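Local atomic coordinates of transcriptional regulator containing CBS domains (Streptococcus pneumoniae, PDB entry 6UOF), a protein that probably regulates transcription, its tandem CBS domains, the part crystallised here, being likely to sense a small ligand such as an adenine nucleotide. Residues Q46-V51 against S71-L76. Numbering follows the deposited sequence.
Sequences QVVVGV and SRSLFL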
loop_
_atom_site.group_PDB
_atom_site.type_symbol
_atom_site.label_atom_id
_atom_site.label_comp_id
_atom_site.label_asym_id
_atom_site.label_seq_id
_atom_site.Cartn_x
_atom_site.Cartn_y
_atom_site.Cartn_z
ATOM N N GLN A 46 3.836 -12.866 4.992
ATOM C CA GLN A 46 4.141 -11.812 3.980
ATOM C C GLN A 46 2.909 -11.499 3.113
ATOM O O GLN A 46 3.057 -10.806 2.099
ATOM C CB GLN A 46 5.316 -12.194 3.069
ATOM C CG GLN A 46 6.456 -12.917 3.778
ATOM C CD GLN A 46 6.927 -12.230 5.034
ATOM O OE1 GLN A 46 7.188 -11.034 5.054
ATOM N NE2 GLN A 46 7.120 -13.016 6.086
ATOM N N VAL A 47 1.738 -12.006 3.499
ATOM C CA VAL A 47 0.489 -11.790 2.721
ATOM C C VAL A 47 -0.090 -10.420 3.088
ATOM O O VAL A 47 -0.081 -10.030 4.266
ATOM C CB VAL A 47 -0.518 -12.934 2.972
ATOM C CG1 VAL A 47 -1.896 -12.636 2.398
ATOM C CG2 VAL A 47 0.001 -14.243 2.411
ATOM N N VAL A 48 -0.565 -9.700 2.083
ATOM C CA VAL A 48 -1.220 -8.390 2.351
ATOM C C VAL A 48 -2.555 -8.662 3.052
ATOM O O VAL A 48 -3.389 -9.386 2.492
ATOM C CB VAL A 48 -1.406 -7.608 1.047
ATOM C CG1 VAL A 48 -2.212 -6.334 1.270
ATOM C CG2 VAL A 48 -0.064 -7.285 0.422
ATOM N N VAL A 49 -2.738 -8.080 4.233
ATOM C CA VAL A 49 -3.977 -8.306 5.037
ATOM C C VAL A 49 -4.778 -7.010 5.188
ATOM O O VAL A 49 -5.880 -7.067 5.751
ATOM C CB VAL A 49 -3.617 -8.904 6.404
ATOM C CG1 VAL A 49 -3.142 -10.341 6.264
ATOM C CG2 VAL A 49 -2.600 -8.069 7.163
ATOM N N GLY A 50 -4.240 -5.889 4.719
ATOM C CA GLY A 50 -4.948 -4.606 4.828
ATOM C C GLY A 50 -4.048 -3.471 4.398
ATOM O O GLY A 50 -2.912 -3.709 3.932
ATOM N N VAL A 51 -4.565 -2.260 4.531
ATOM C CA VAL A 51 -3.798 -1.027 4.268
ATOM C C VAL A 51 -4.035 -0.091 5.452
ATOM O O VAL A 51 -5.112 -0.161 6.092
ATOM C CB VAL A 51 -4.208 -0.386 2.930
ATOM C CG1 VAL A 51 -3.801 -1.220 1.722
ATOM C CG2 VAL A 51 -5.690 -0.052 2.879
ATOM N N SER A 71 -7.460 -0.679 7.444
ATOM C CA SER A 71 -8.583 -0.775 6.529
ATOM C C SER A 71 -8.487 -2.059 5.700
ATOM O O SER A 71 -7.404 -2.695 5.679
ATOM C CB SER A 71 -8.610 0.395 5.568
ATOM O OG SER A 71 -8.779 1.628 6.238
ATOM N N ARG A 72 -9.578 -2.393 5.009
ATOM C CA ARG A 72 -9.591 -3.539 4.070
ATOM C C ARG A 72 -8.811 -3.180 2.801
ATOM O O ARG A 72 -8.870 -2.013 2.344
ATOM C CB ARG A 72 -11.022 -3.899 3.660
ATOM C CG ARG A 72 -11.966 -4.310 4.787
ATOM C CD ARG A 72 -11.507 -5.509 5.593
ATOM N NE ARG A 72 -10.470 -5.162 6.548
ATOM C CZ ARG A 72 -9.662 -6.025 7.154
ATOM N NH1 ARG A 72 -8.739 -5.581 7.990
ATOM N NH2 ARG A 72 -9.753 -7.314 6.895
ATOM N N SER A 73 -8.113 -4.171 2.261
ATOM C CA SER A 73 -7.409 -4.025 0.967
ATOM C C SER A 73 -8.131 -4.917 -0.048
ATOM O O SER A 73 -8.012 -6.156 0.059
ATOM C CB SER A 73 -5.969 -4.401 1.103
ATOM O OG SER A 73 -5.272 -4.132 -0.106
ATOM N N LEU A 74 -8.885 -4.315 -0.974
ATOM C CA LEU A 74 -9.656 -5.070 -2.006
ATOM C C LEU A 74 -9.014 -4.884 -3.388
ATOM O O LEU A 74 -9.109 -5.811 -4.225
ATOM C CB LEU A 74 -11.097 -4.555 -2.025
ATOM C CG LEU A 74 -11.991 -5.164 -3.103
ATOM C CD1 LEU A 74 -12.211 -6.649 -2.846
ATOM C CD2 LEU A 74 -13.325 -4.437 -3.175
ATOM N N PHE A 75 -8.453 -3.698 -3.638
ATOM C CA PHE A 75 -7.778 -3.418 -4.924
ATOM C C PHE A 75 -6.304 -3.782 -4.789
ATOM O O PHE A 75 -5.588 -3.148 -4.013
ATOM C CB PHE A 75 -8.018 -1.969 -5.348
ATOM C CG PHE A 75 -7.467 -1.590 -6.699
ATOM C CD1 PHE A 75 -7.388 -2.513 -7.732
ATOM C CD2 PHE A 75 -7.148 -0.272 -6.969
ATOM C CE1 PHE A 75 -6.904 -2.143 -8.977
ATOM C CE2 PHE A 75 -6.678 0.098 -8.220
ATOM C CZ PHE A 75 -6.569 -0.838 -9.218
ATOM N N LEU A 76 -5.922 -4.828 -5.511
ATOM C CA LEU A 76 -4.535 -5.342 -5.559
ATOM C C LEU A 76 -4.173 -5.543 -7.023
ATOM O O LEU A 76 -5.066 -5.898 -7.815
ATOM C CB LEU A 76 -4.451 -6.672 -4.812
ATOM C CG LEU A 76 -4.812 -6.621 -3.332
ATOM C CD1 LEU A 76 -4.979 -8.023 -2.752
ATOM C CD2 LEU A 76 -3.791 -5.826 -2.540
HETATM O O HOH W 1 -7.949 -6.571 3.848
#
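Val-51 and Ser-71 pair antiparallel through both backbone bonds of one hydrogen-bonded bridge. Ser-71 N meets Val-51 O at 2.8 Å; Val-51 N reaches Ser-71 O at 3.1 Å. Packing is tightest here: Gly-50, without a side chain, brings its CA to 3.2 Å from Ser-71 O. The two methyls of Val-51 divide the work. CG1, anti to the carbonyl carbon (chi1 -68°), lies 3.7 Å from Ser-73 OG, while CG2 sits between backbone N and carbonyl carbon and touches Arg-72 O and Ser-71 CB. The Ser-73 hydroxyl, anti to its own backbone N, also comes near Val-48 CG1. Farther along, the contact thins to Val-48 CG1 against Leu-76 CD2, 4.2 Å apart, where the two side chains run past one another, oppositely directed; strand 97-101 adjoins both through Val-101 and Pro-99. On the Arg-72 side a water replaces direct pairing, donating to Val-49 O and accepting from Ser-73 N, both at 2.9 Å. The exposed Arg-72 chain bends at chi2 and chi3, and the water lies over one guanidinium face, offset toward the rim. In the conformer described, Ser-71 OG bonds Asp-56 OD2. The single bridge thus joins an outer strand of the first CBS domain to the loop 71-76, in the second CBS sequence range, linking the two CBS motifs of a tandem pair (Bateman module).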